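Local coordinates for chitin binding protein (Streptomyces lividans, PDB 5FTZ) that is a copper-dependent lytic polysaccharide monooxygenase of family AA10 that probably oxidatively cleaves chitin chains, at residues H1-D5 and P29-E33; T18-C22 and K63-G67; H91-K97 and L152-H158; Y98-K102 and S114-T119. All blocks are in the same frame, centred on the assembly; numbering follows the deposited sequence.

All four contacts belong to one β-sandwich of the lytic polysaccharide monooxygenase family. Interaction 1 (1-5 with 29-33) and interaction 3 (91-97 with 152-158), centres 11 Å apart, touch and share the copper held by His1 and His91, so the active site sits at their junction. Interaction 4 (98-102 with 114-119) continues strand 93-100 away from that end; its centre lies 17 Å from that of interaction 3, and Tyr99 meets Leu152 between them. Interaction 2 (18-22 with 63-67) lies apart, 18 Å from interaction 1 between centres, joining two surface loops. Along the chain, interactions 1 and 2 interleave, and both close before interaction 3 opens around interaction 4.

Interaction 1: H1-D5 and P29-E33; sequences HGYTD and PQSVE. With CU (copper (II) ion), chain B.
The extended amino terminus, with strand geometry from Gly2 to Asp5, passes the 29-33 loop, the CA atoms of Gly2 and Gln30 4.1 Å apart. Pro29 comes first: its CG packs 3.8 Å from CE2 of Tyr3, whose p rotamer (chi1 51°) lays the phenol beside the proline, its hydroxyl running on to Lys12. A water bridges Pro29 O (2.7 Å), Gly2 O (2.9 Å) and the amide N of Val32 (3.0 Å). Gln30 follows with near-helical backbone angles; its O takes a weak hydrogen bond from Gly2 N (3.1 Å) and a CA-H···O contact from His1 CA (3.4 Å). Its CG lies 3.9 Å from His1 CB. Ser31 places OG near the imidazole plane, 3.9 Å from His1 CD2, while hydrogen-bonding to Glu28. Val32 centres an inverse gamma turn. Glu33, extended through chi1 and chi2 (both t), brings OE1 to 3.8 Å from His1 CE1. His1 itself is m (chi1 -71°, chi2 61°) and chelates copper through its N (2.2 Å) and ND1 (1.9 Å); His91 supplies the third nitrogen of the histidine brace that defines these monooxygenases. Because the terminal N itself binds copper, residue 1 must carry a free, unprotonated amino group.

Interaction 2: T18-C22 and K63-G67; sequences TVGGC and KQPNG
Pro65, in a C-gamma exo pucker, fills most of the gap between the 18-22 and 63-67 loops. Its CD meets CG1 of Val19 at 3.6 Å, with Val19 in the t rotamer (chi1 168°), and its CG lies 3.4 Å from Gly20 O and 4.0 Å from SG of Cys22. Cys22 is m (chi1 -60°), and its sulfur is bonded to Cys14, so the proline rests against a disulfide that ties this loop to helix 10-15. The backbone at 64-67 forms a type I β turn closed by Gly67 N to Gln64 O (2.9 Å); two loops of the β-sandwich meet here, the centre of the contact about 17 Å from the centre of the chain. Gly21 (phi 84°, psi 14°) has its CA 5.5 Å from that of Pro65, and a CB there would come to 3.1 Å from Pro65 CB. Gln64, p then t (chi1 71°, chi2 172°), sets OE1 3.6 Å from Val19 CG1. Two waters donate to this OE1: one at 2.8 Å links Gly20 O (2.8 Å) and Asn66 N (2.9 Å), the other at 2.9 Å accepts from Gly20 N (2.8 Å). Gln64 NE2 bonds Ala69 O.

Interaction 3: H91-K97 and L152-H158; sequences HATTDFK and LAVWTVH. With CU (copper (II) ion), chain B; CU (copper (II) ion), chain C.
Two histidines of this contact bind different coppers: His91 NE2, 1.9 Å from the metal of the histidine brace, and His158 NE2, 1.9 Å from a second ion completed by Asp159 and by His158 and Asp159 of the second subunit. Lys97 NZ forms a salt bridge to Asp95 OD2 (3.2 Å) within its own strand. Strands 95-97 and 152-157 run antiparallel at 167°, axes 4.9 Å apart. Lys97 and Val154 form a hydrogen-bonded pair, N to O 2.9 Å both ways; Asp95 O accepts from Thr156 N at 3.0 Å, and Thr156 O from Thr94 N at 2.9 Å. Thr94 and Asp95 both oppose Thr156, a classic β bulge, beyond which His158 N donates to Ala92 O (2.9 Å). Trp155 NE1 donates to Thr93 OG1 (2.8 Å), which donates to His91 O (2.8 Å), tying the indole to the backbone of the copper ligand His91. A water joins Asp95 OD1 (2.7 Å), Val154 O (2.9 Å) and Thr156 OG1 (2.8 Å). Trp155 (t, chi1 169°) and Phe96 (m, chi1 -61°) lie nearly parallel but offset, centroid of the five-membered ring to that of Phe96 4.6 Å. His91 CB packs on Val157 CG1 at 3.7 Å. Trp85 and Phe87 of strand 80-87 cover the aromatic face, bridging to the other sheet of the sandwich, whereas Val154 and Thr156 face Ala163 of strand 162-171.

Interaction 4: Y98-K102 and S114-T119; sequences YYVTK and SDLNLT
A single backbone bridge joins the end of strand 93-100 to the loop leading into strand 122-125, at the part of the β-sandwich away from the brace copper. Thr101 and Leu116 are paired, CA atoms 4.1 Å apart, between two flanking hydrogen bonds: Asn117 N to Val100 O and Lys102 N to Asp115 O, each 2.9 Å. Thr101 CA also makes a CA-H···O contact with Asp115 O at 3.2 Å. The 98-102 segment is extended, whereas Ser114 and Asp115 end a 3-10 turn before the chain straightens at Leu116 (phi -105°, psi 144°). Beyond the bridge the two segments remain linked by a water held by Val100 N (3.0 Å), Asn117 O (2.7 Å) and Thr119 O (2.9 Å). Asn117 (t) opens an Asx turn, its OD1 accepting from Thr119 N at 3.1 Å. Tyr99 (m, chi1 -56°) turns its ring edge to this bend, CE2 3.4 Å from Leu118 O and CD2 3.7 Å from Asn117 O, and its CB is 4.2 Å from Leu116 CD2. Leu116 (m, t) also packs on Leu152 of strand 148-157. Thr101 OG1 bonds His149, and Asp115 OD2 bonds His109. Lys102 (m, t, m) folds back across the loop: NZ makes a weak hydrogen bond to Ser114 O at 3.0 Å, and a water 2.9 Å from NZ donates to Leu116 O at 2.9 Å.

Interaction 1: H1-D5 and P29-E33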
loop_
_atom_site.group_PDB
_atom_site.type_symbol
_atom_site.label_atom_id
_atom_site.label_comp_id
_atom_site.label_asym_id
_atom_site.label_seq_id
_atom_site.Cartn_x
_atom_site.Cartn_y
_atom_site.Cartn_z
ATOM N N HIS A 1 3.649 -15.755 2.974
ATOM C CA HIS A 1 4.242 -17.077 3.368
ATOM C C HIS A 1 4.939 -17.701 2.197
ATOM O O HIS A 1 4.404 -17.815 1.093
ATOM C CB HIS A 1 3.203 -18.008 3.997
ATOM C CG HIS A 1 2.779 -17.570 5.370
ATOM N ND1 HIS A 1 2.168 -16.369 5.618
ATOM C CD2 HIS A 1 2.926 -18.147 6.579
ATOM C CE1 HIS A 1 1.957 -16.206 6.908
ATOM N NE2 HIS A 1 2.402 -17.286 7.512
ATOM N N GLY A 2 6.198 -18.059 2.422
ATOM C CA GLY A 2 7.013 -18.643 1.383
ATOM C C GLY A 2 8.426 -18.871 1.836
ATOM O O GLY A 2 8.809 -18.467 2.932
ATOM N N TYR A 3 9.242 -19.419 0.926
ATOM C CA TYR A 3 10.641 -19.728 1.230
ATOM C C TYR A 3 11.388 -19.777 -0.098
ATOM O O TYR A 3 10.793 -19.950 -1.161
ATOM C CB TYR A 3 10.753 -21.099 1.950
ATOM C CG TYR A 3 10.049 -22.216 1.263
ATOM C CD1 TYR A 3 10.644 -22.919 0.229
ATOM C CD2 TYR A 3 8.751 -22.533 1.590
ATOM C CE1 TYR A 3 9.952 -23.871 -0.501
ATOM C CE2 TYR A 3 8.044 -23.547 0.926
ATOM C CZ TYR A 3 8.658 -24.211 -0.129
ATOM O OH TYR A 3 8.053 -25.235 -0.830
ATOM N N THR A 4 12.690 -19.801 -0.023
ATOM C CA THR A 4 13.493 -19.994 -1.225
ATOM C C THR A 4 13.748 -21.483 -1.443
ATOM O O THR A 4 14.105 -22.227 -0.515
ATOM C CB THR A 4 14.840 -19.281 -1.129
ATOM O OG1 THR A 4 15.337 -19.507 0.166
ATOM C CG2 THR A 4 14.718 -17.769 -1.354
ATOM N N ASP A 5 13.608 -21.884 -2.690
ATOM C CA ASP A 5 14.045 -23.234 -3.075
ATOM C C ASP A 5 15.249 -23.230 -4.012
ATOM O O ASP A 5 15.819 -24.270 -4.198
ATOM C CB ASP A 5 12.895 -24.143 -3.564
ATOM C CG ASP A 5 12.414 -23.800 -4.857
ATOM O OD1 ASP A 5 12.665 -22.723 -5.363
ATOM O OD2 ASP A 5 11.732 -24.652 -5.501
ATOM N N PRO A 29 7.402 -25.020 6.104
ATOM C CA PRO A 29 8.611 -24.257 5.758
ATOM C C PRO A 29 8.339 -22.829 5.321
ATOM O O PRO A 29 9.227 -21.985 5.378
ATOM C CB PRO A 29 9.215 -25.042 4.616
ATOM C CG PRO A 29 8.045 -25.766 4.011
ATOM C CD PRO A 29 7.235 -26.152 5.221
ATOM N N GLN A 30 7.099 -22.540 4.911
ATOM C CA GLN A 30 6.659 -21.179 4.556
ATOM C C GLN A 30 6.545 -20.174 5.660
ATOM O O GLN A 30 6.254 -19.003 5.386
ATOM C CB GLN A 30 5.324 -21.277 3.776
ATOM C CG GLN A 30 4.146 -21.698 4.672
ATOM C CD GLN A 30 3.894 -23.170 4.796
ATOM O OE1 GLN A 30 4.761 -23.999 4.546
ATOM N NE2 GLN A 30 2.680 -23.509 5.178
ATOM N N SER A 31 6.716 -20.563 6.912
ATOM C CA SER A 31 6.225 -19.774 8.053
ATOM C C SER A 31 7.321 -18.994 8.792
ATOM O O SER A 31 7.098 -18.509 9.887
ATOM C CB SER A 31 5.528 -20.676 9.062
ATOM O OG SER A 31 4.411 -21.244 8.433
ATOM N N VAL A 32 8.512 -18.809 8.193
ATOM C CA VAL A 32 9.635 -18.154 8.914
ATOM C C VAL A 32 9.557 -16.637 8.745
ATOM O O VAL A 32 10.269 -16.027 7.960
ATOM C CB VAL A 32 10.986 -18.742 8.483
ATOM C CG1 VAL A 32 12.103 -18.200 9.316
ATOM C CG2 VAL A 32 10.969 -20.249 8.576
ATOM N N GLU A 33 8.657 -16.053 9.529
ATOM C CA GLU A 33 8.236 -14.652 9.481
ATOM C C GLU A 33 8.722 -13.958 10.715
ATOM O O GLU A 33 8.480 -14.422 11.838
ATOM C CB GLU A 33 6.703 -14.591 9.386
ATOM C CG GLU A 33 6.167 -13.207 9.141
ATOM C CD GLU A 33 4.662 -13.173 8.926
ATOM O OE1 GLU A 33 3.984 -14.100 9.360
ATOM O OE2 GLU A 33 4.172 -12.233 8.240
HETATM CU CU CU B . 2.124 -14.892 4.368
HETATM O O HOH W 1 9.734 -19.372 5.474
#

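Interaction 2: T18-C22 and K63-G67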
loop_
_atom_site.group_PDB
_atom_site.type_symbol
_atom_site.label_atom_id
_atom_site.label_comp_id
_atom_site.label_asym_id
_atom_site.label_seq_id
_atom_site.Cartn_x
_atom_site.Cartn_y
_atom_site.Cartn_z
ATOM N N THR A 18 15.559 -34.059 3.409
ATOM C CA THR A 18 16.992 -34.111 3.280
ATOM C C THR A 18 17.691 -34.099 4.635
ATOM O O THR A 18 18.776 -34.691 4.761
ATOM C CB THR A 18 17.513 -32.948 2.404
ATOM O OG1 THR A 18 16.836 -33.022 1.117
ATOM C CG2 THR A 18 18.995 -33.074 2.127
ATOM N N VAL A 19 17.110 -33.382 5.577
ATOM C CA VAL A 19 17.627 -33.235 6.926
ATOM C C VAL A 19 16.533 -33.662 7.848
ATOM O O VAL A 19 15.427 -33.145 7.775
ATOM C CB VAL A 19 17.975 -31.728 7.186
ATOM C CG1 VAL A 19 18.252 -31.422 8.617
ATOM C CG2 VAL A 19 19.179 -31.360 6.330
ATOM N N GLY A 20 16.855 -34.541 8.772
ATOM C CA GLY A 20 15.887 -34.964 9.779
ATOM C C GLY A 20 16.021 -34.202 11.084
ATOM O O GLY A 20 17.017 -33.516 11.331
ATOM N N GLY A 21 15.037 -34.298 11.961
ATOM C CA GLY A 21 15.154 -33.807 13.325
ATOM C C GLY A 21 14.874 -32.324 13.534
ATOM O O GLY A 21 15.102 -31.820 14.606
ATOM N N CYS A 22 14.280 -31.627 12.552
ATOM C CA CYS A 22 14.173 -30.177 12.638
ATOM C C CYS A 22 12.998 -29.670 13.403
ATOM O O CYS A 22 12.977 -28.453 13.687
ATOM C CB CYS A 22 14.052 -29.522 11.260
ATOM S SG CYS A 22 15.463 -29.838 10.143
ATOM N N LYS A 63 24.891 -26.414 12.655
ATOM C CA LYS A 63 24.876 -27.760 12.097
ATOM C C LYS A 63 23.424 -28.189 11.968
ATOM O O LYS A 63 22.536 -27.634 12.629
ATOM C CB LYS A 63 25.575 -28.724 13.032
ATOM C CG LYS A 63 27.037 -28.388 13.366
ATOM C CD LYS A 63 27.875 -28.591 12.184
ATOM C CE LYS A 63 29.356 -28.556 12.542
ATOM N NZ LYS A 63 30.175 -29.021 11.398
ATOM N N GLN A 64 23.176 -29.210 11.145
ATOM C CA GLN A 64 21.864 -29.825 11.141
ATOM C C GLN A 64 21.617 -30.521 12.507
ATOM O O GLN A 64 22.510 -30.651 13.355
ATOM C CB GLN A 64 21.687 -30.675 9.891
ATOM C CG GLN A 64 22.497 -31.901 9.897
ATOM C CD GLN A 64 22.135 -32.795 8.712
ATOM O OE1 GLN A 64 21.181 -33.576 8.822
ATOM N NE2 GLN A 64 22.931 -32.757 7.649
ATOM N N PRO A 65 20.358 -30.875 12.791
ATOM C CA PRO A 65 20.036 -31.357 14.126
ATOM C C PRO A 65 20.902 -32.555 14.612
ATOM O O PRO A 65 21.247 -32.602 15.793
ATOM C CB PRO A 65 18.563 -31.741 13.980
ATOM C CG PRO A 65 18.058 -30.736 12.988
ATOM C CD PRO A 65 19.151 -30.592 11.996
ATOM N N ASN A 66 21.338 -33.433 13.708
ATOM C CA ASN A 66 22.170 -34.575 14.102
ATOM C C ASN A 66 23.641 -34.234 14.284
ATOM O O ASN A 66 24.438 -35.158 14.502
ATOM C CB ASN A 66 21.981 -35.738 13.128
ATOM C CG ASN A 66 22.608 -35.499 11.803
ATOM O OD1 ASN A 66 23.214 -34.479 11.547
ATOM N ND2 ASN A 66 22.438 -36.445 10.927
ATOM N N GLY A 67 23.999 -32.965 14.153
ATOM C CA GLY A 67 25.380 -32.540 14.353
ATOM C C GLY A 67 26.284 -32.610 13.152
ATOM O O GLY A 67 27.453 -32.146 13.209
HETATM O O HOH W 2 21.530 -33.875 4.914
HETATM O O HOH W 3 19.794 -33.897 11.284
HETATM O O HOH W 4 19.376 -35.850 8.887
#

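Interaction 3: H91-K97 and L152-H158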
loop_
_atom_site.group_PDB
_atom_site.type_symbol
_atom_site.label_atom_id
_atom_site.label_comp_id
_atom_site.label_asym_id
_atom_site.label_seq_id
_atom_site.Cartn_x
_atom_site.Cartn_y
_atom_site.Cartn_z
ATOM N N HIS A 91 1.705 -12.251 -0.973
ATOM C CA HIS A 91 1.380 -10.931 -0.436
ATOM C C HIS A 91 1.975 -9.842 -1.300
ATOM O O HIS A 91 3.028 -10.045 -1.947
ATOM C CB HIS A 91 2.048 -10.756 0.913
ATOM C CG HIS A 91 1.655 -11.754 1.946
ATOM N ND1 HIS A 91 0.348 -11.936 2.340
ATOM C CD2 HIS A 91 2.398 -12.645 2.654
ATOM C CE1 HIS A 91 0.294 -12.873 3.258
ATOM N NE2 HIS A 91 1.519 -13.332 3.451
ATOM N N ALA A 92 1.334 -8.694 -1.341
ATOM C CA ALA A 92 1.923 -7.468 -1.869
ATOM C C ALA A 92 3.308 -7.313 -1.232
ATOM O O ALA A 92 3.479 -7.466 -0.028
ATOM C CB ALA A 92 1.060 -6.261 -1.554
ATOM N N THR A 93 4.301 -6.964 -2.057
ATOM C CA THR A 93 5.677 -7.060 -1.683
ATOM C C THR A 93 6.375 -5.718 -1.860
ATOM O O THR A 93 6.247 -5.074 -2.927
ATOM C CB THR A 93 6.351 -8.126 -2.571
ATOM O OG1 THR A 93 5.725 -9.395 -2.203
ATOM C CG2 THR A 93 7.868 -8.197 -2.347
ATOM N N THR A 94 7.220 -5.364 -0.883
ATOM C CA THR A 94 8.089 -4.216 -0.951
ATOM C C THR A 94 9.355 -4.590 -1.709
ATOM O O THR A 94 9.637 -3.980 -2.737
ATOM C CB THR A 94 8.449 -3.693 0.440
ATOM O OG1 THR A 94 7.235 -3.291 1.074
ATOM C CG2 THR A 94 9.414 -2.521 0.409
ATOM N N ASP A 95 10.120 -5.585 -1.265
ATOM C CA ASP A 95 11.348 -5.965 -1.958
ATOM C C ASP A 95 11.835 -7.350 -1.541
ATOM O O ASP A 95 11.304 -7.989 -0.623
ATOM C CB ASP A 95 12.455 -4.920 -1.789
ATOM C CG ASP A 95 13.060 -4.893 -0.454
ATOM O OD1 ASP A 95 12.625 -5.549 0.458
ATOM O OD2 ASP A 95 14.079 -4.163 -0.320
ATOM N N PHE A 96 12.804 -7.801 -2.311
ATOM C CA PHE A 96 13.629 -8.987 -2.006
ATOM C C PHE A 96 15.062 -8.551 -1.875
ATOM O O PHE A 96 15.530 -7.808 -2.770
ATOM C CB PHE A 96 13.512 -10.059 -3.098
ATOM C CG PHE A 96 12.112 -10.600 -3.295
ATOM C CD1 PHE A 96 11.634 -11.675 -2.541
ATOM C CD2 PHE A 96 11.234 -10.003 -4.162
ATOM C CE1 PHE A 96 10.342 -12.159 -2.693
ATOM C CE2 PHE A 96 9.968 -10.480 -4.334
ATOM C CZ PHE A 96 9.511 -11.550 -3.584
ATOM N N LYS A 97 15.762 -9.001 -0.860
ATOM C CA LYS A 97 17.184 -8.664 -0.689
ATOM C C LYS A 97 17.927 -9.934 -0.384
ATOM O O LYS A 97 17.403 -10.799 0.360
ATOM C CB LYS A 97 17.440 -7.683 0.421
ATOM C CG LYS A 97 16.844 -6.317 0.170
ATOM C CD LYS A 97 17.057 -5.413 1.348
ATOM C CE LYS A 97 16.764 -3.970 0.974
ATOM N NZ LYS A 97 15.999 -3.359 2.047
ATOM N N LEU A 152 21.486 -15.337 2.789
ATOM C CA LEU A 152 20.246 -14.935 3.494
ATOM C C LEU A 152 19.366 -14.198 2.540
ATOM O O LEU A 152 19.774 -13.156 1.992
ATOM C CB LEU A 152 20.570 -14.087 4.725
ATOM C CG LEU A 152 19.354 -13.504 5.442
ATOM C CD1 LEU A 152 18.548 -14.564 6.118
ATOM C CD2 LEU A 152 19.780 -12.427 6.428
ATOM N N ALA A 153 18.145 -14.701 2.353
ATOM C CA ALA A 153 17.129 -14.083 1.526
ATOM C C ALA A 153 16.083 -13.509 2.421
ATOM O O ALA A 153 15.627 -14.171 3.347
ATOM C CB ALA A 153 16.565 -15.144 0.596
ATOM N N VAL A 154 15.735 -12.261 2.166
ATOM C CA VAL A 154 14.745 -11.547 2.955
ATOM C C VAL A 154 13.667 -10.984 2.044
ATOM O O VAL A 154 13.962 -10.229 1.114
ATOM C CB VAL A 154 15.407 -10.450 3.793
ATOM C CG1 VAL A 154 14.329 -9.847 4.710
ATOM C CG2 VAL A 154 16.576 -10.967 4.640
ATOM N N TRP A 155 12.425 -11.386 2.307
ATOM C CA TRP A 155 11.245 -10.938 1.564
ATOM C C TRP A 155 10.425 -10.008 2.451
ATOM O O TRP A 155 9.880 -10.447 3.431
ATOM C CB TRP A 155 10.446 -12.169 1.156
ATOM C CG TRP A 155 9.079 -11.871 0.618
ATOM C CD1 TRP A 155 8.703 -10.804 -0.129
ATOM C CD2 TRP A 155 7.908 -12.707 0.735
ATOM N NE1 TRP A 155 7.339 -10.891 -0.444
ATOM C CE2 TRP A 155 6.863 -12.080 0.042
ATOM C CE3 TRP A 155 7.666 -13.949 1.342
ATOM C CZ2 TRP A 155 5.574 -12.624 -0.002
ATOM C CZ3 TRP A 155 6.425 -14.495 1.234
ATOM C CH2 TRP A 155 5.398 -13.830 0.587
ATOM N N THR A 156 10.372 -8.723 2.096
ATOM C CA THR A 156 9.657 -7.753 2.915
ATOM C C THR A 156 8.270 -7.501 2.363
ATOM O O THR A 156 8.099 -7.220 1.172
ATOM C CB THR A 156 10.428 -6.465 3.041
ATOM O OG1 THR A 156 11.710 -6.724 3.661
ATOM C CG2 THR A 156 9.658 -5.415 3.871
ATOM N N VAL A 157 7.269 -7.641 3.233
ATOM C CA VAL A 157 5.882 -7.556 2.822
ATOM C C VAL A 157 5.352 -6.124 2.934
ATOM O O VAL A 157 5.493 -5.489 3.977
ATOM C CB VAL A 157 5.036 -8.538 3.660
ATOM C CG1 VAL A 157 3.562 -8.454 3.320
ATOM C CG2 VAL A 157 5.562 -9.980 3.431
ATOM N N HIS A 158 4.712 -5.677 1.887
ATOM C CA HIS A 158 4.169 -4.324 1.808
ATOM C C HIS A 158 3.018 -4.111 2.845
ATOM O O HIS A 158 2.180 -4.947 3.047
ATOM C CB HIS A 158 3.635 -4.167 0.411
ATOM C CG HIS A 158 2.874 -2.882 0.141
ATOM N ND1 HIS A 158 3.485 -1.696 -0.219
ATOM C CD2 HIS A 158 1.545 -2.691 0.018
ATOM C CE1 HIS A 158 2.545 -0.785 -0.462
ATOM N NE2 HIS A 158 1.380 -1.368 -0.308
HETATM CU CU CU B . 2.124 -14.892 4.368
HETATM CU CU CU C . -0.202 -0.242 -0.176
HETATM O O HOH W 5 6.278 -1.185 -0.330
HETATM O O HOH W 6 7.016 -2.999 3.923
HETATM O O HOH W 7 13.737 -7.466 1.922
#

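Interaction 4: Y98-K102 and S114-T119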
loop_
_atom_site.group_PDB
_atom_site.type_symbol
_atom_site.label_atom_id
_atom_site.label_comp_id
_atom_site.label_asym_id
_atom_site.label_seq_id
_atom_site.Cartn_x
_atom_site.Cartn_y
_atom_site.Cartn_z
ATOM N N TYR A 98 19.124 -10.063 -0.902
ATOM C CA TYR A 98 19.934 -11.251 -0.723
ATOM C C TYR A 98 21.307 -10.850 -0.219
ATOM O O TYR A 98 21.933 -9.951 -0.790
ATOM C CB TYR A 98 20.074 -12.021 -2.039
ATOM C CG TYR A 98 18.790 -12.476 -2.610
ATOM C CD1 TYR A 98 18.036 -11.619 -3.447
ATOM C CD2 TYR A 98 18.269 -13.738 -2.357
ATOM C CE1 TYR A 98 16.819 -12.011 -3.982
ATOM C CE2 TYR A 98 17.050 -14.158 -2.890
ATOM C CZ TYR A 98 16.341 -13.315 -3.704
ATOM O OH TYR A 98 15.133 -13.706 -4.240
ATOM N N TYR A 99 21.762 -11.480 0.856
ATOM C CA TYR A 99 22.993 -11.154 1.581
ATOM C C TYR A 99 23.862 -12.389 1.584
ATOM O O TYR A 99 23.347 -13.503 1.537
ATOM C CB TYR A 99 22.736 -10.777 3.042
ATOM C CG TYR A 99 21.756 -9.635 3.273
ATOM C CD1 TYR A 99 20.407 -9.828 3.233
ATOM C CD2 TYR A 99 22.206 -8.361 3.490
ATOM C CE1 TYR A 99 19.537 -8.785 3.468
ATOM C CE2 TYR A 99 21.304 -7.300 3.742
ATOM C CZ TYR A 99 20.006 -7.536 3.720
ATOM O OH TYR A 99 19.024 -6.566 3.931
ATOM N N VAL A 100 25.184 -12.239 1.644
ATOM C CA VAL A 100 26.083 -13.338 1.774
ATOM C C VAL A 100 27.002 -13.140 3.015
ATOM O O VAL A 100 27.276 -11.985 3.401
ATOM C CB VAL A 100 26.907 -13.556 0.508
ATOM C CG1 VAL A 100 27.859 -12.410 0.285
ATOM C CG2 VAL A 100 27.602 -14.901 0.491
ATOM N N THR A 101 27.503 -14.197 3.564
ATOM C CA THR A 101 28.516 -14.151 4.593
ATOM C C THR A 101 29.842 -13.627 4.044
ATOM O O THR A 101 30.099 -13.609 2.846
ATOM C CB THR A 101 28.658 -15.527 5.236
ATOM O OG1 THR A 101 28.712 -16.532 4.208
ATOM C CG2 THR A 101 27.491 -15.790 6.197
ATOM N N LYS A 102 30.672 -13.153 4.989
ATOM C CA LYS A 102 32.003 -12.621 4.672
ATOM C C LYS A 102 33.055 -13.683 4.810
ATOM O O LYS A 102 32.902 -14.639 5.555
ATOM C CB LYS A 102 32.387 -11.537 5.705
ATOM C CG LYS A 102 31.524 -10.320 5.595
ATOM C CD LYS A 102 31.896 -9.245 6.610
ATOM C CE LYS A 102 31.565 -9.667 7.992
ATOM N NZ LYS A 102 31.219 -8.485 8.846
ATOM N N SER A 114 27.286 -9.927 12.341
ATOM C CA SER A 114 28.752 -9.836 12.211
ATOM C C SER A 114 29.324 -10.832 11.202
ATOM O O SER A 114 30.420 -10.666 10.683
ATOM C CB SER A 114 29.407 -10.073 13.567
ATOM O OG SER A 114 28.956 -11.272 14.222
ATOM N N ASP A 115 28.543 -11.892 10.893
ATOM C CA ASP A 115 28.959 -12.871 9.872
ATOM C C ASP A 115 28.650 -12.463 8.450
ATOM O O ASP A 115 29.203 -13.047 7.536
ATOM C CB ASP A 115 28.265 -14.196 10.125
ATOM C CG ASP A 115 28.617 -14.769 11.494
ATOM O OD1 ASP A 115 29.846 -14.833 11.751
ATOM O OD2 ASP A 115 27.675 -15.094 12.319
ATOM N N LEU A 116 27.793 -11.478 8.292
ATOM C CA LEU A 116 27.219 -11.118 7.023
ATOM C C LEU A 116 27.821 -9.865 6.445
ATOM O O LEU A 116 28.146 -8.904 7.189
ATOM C CB LEU A 116 25.710 -10.942 7.149
ATOM C CG LEU A 116 24.887 -12.205 7.336
ATOM C CD1 LEU A 116 23.491 -11.896 7.923
ATOM C CD2 LEU A 116 24.792 -12.987 6.026
ATOM N N ASN A 117 27.971 -9.810 5.130
ATOM C CA ASN A 117 28.150 -8.551 4.455
ATOM C C ASN A 117 26.793 -7.884 4.428
ATOM O O ASN A 117 25.851 -8.378 3.753
ATOM C CB ASN A 117 28.720 -8.811 3.070
ATOM C CG ASN A 117 28.880 -7.543 2.261
ATOM O OD1 ASN A 117 28.401 -6.475 2.607
ATOM N ND2 ASN A 117 29.594 -7.683 1.165
ATOM N N LEU A 118 26.582 -6.791 5.181
ATOM C CA LEU A 118 25.275 -6.258 5.342
ATOM C C LEU A 118 24.790 -5.337 4.196
ATOM O O LEU A 118 23.615 -4.924 4.239
ATOM C CB LEU A 118 25.174 -5.565 6.680
ATOM C CG LEU A 118 25.342 -6.480 7.898
ATOM C CD1 LEU A 118 25.341 -5.548 9.111
ATOM C CD2 LEU A 118 24.251 -7.485 8.002
ATOM N N THR A 119 25.598 -5.161 3.155
ATOM C CA THR A 119 25.096 -4.602 1.886
ATOM C C THR A 119 24.675 -5.816 1.023
ATOM O O THR A 119 25.546 -6.573 0.613
ATOM C CB THR A 119 26.168 -3.787 1.150
ATOM O OG1 THR A 119 26.490 -2.641 1.955
ATOM C CG2 THR A 119 25.700 -3.274 -0.255
HETATM O O HOH W 8 25.726 -9.358 1.204
HETATM O O HOH W 9 28.739 -7.102 9.368
#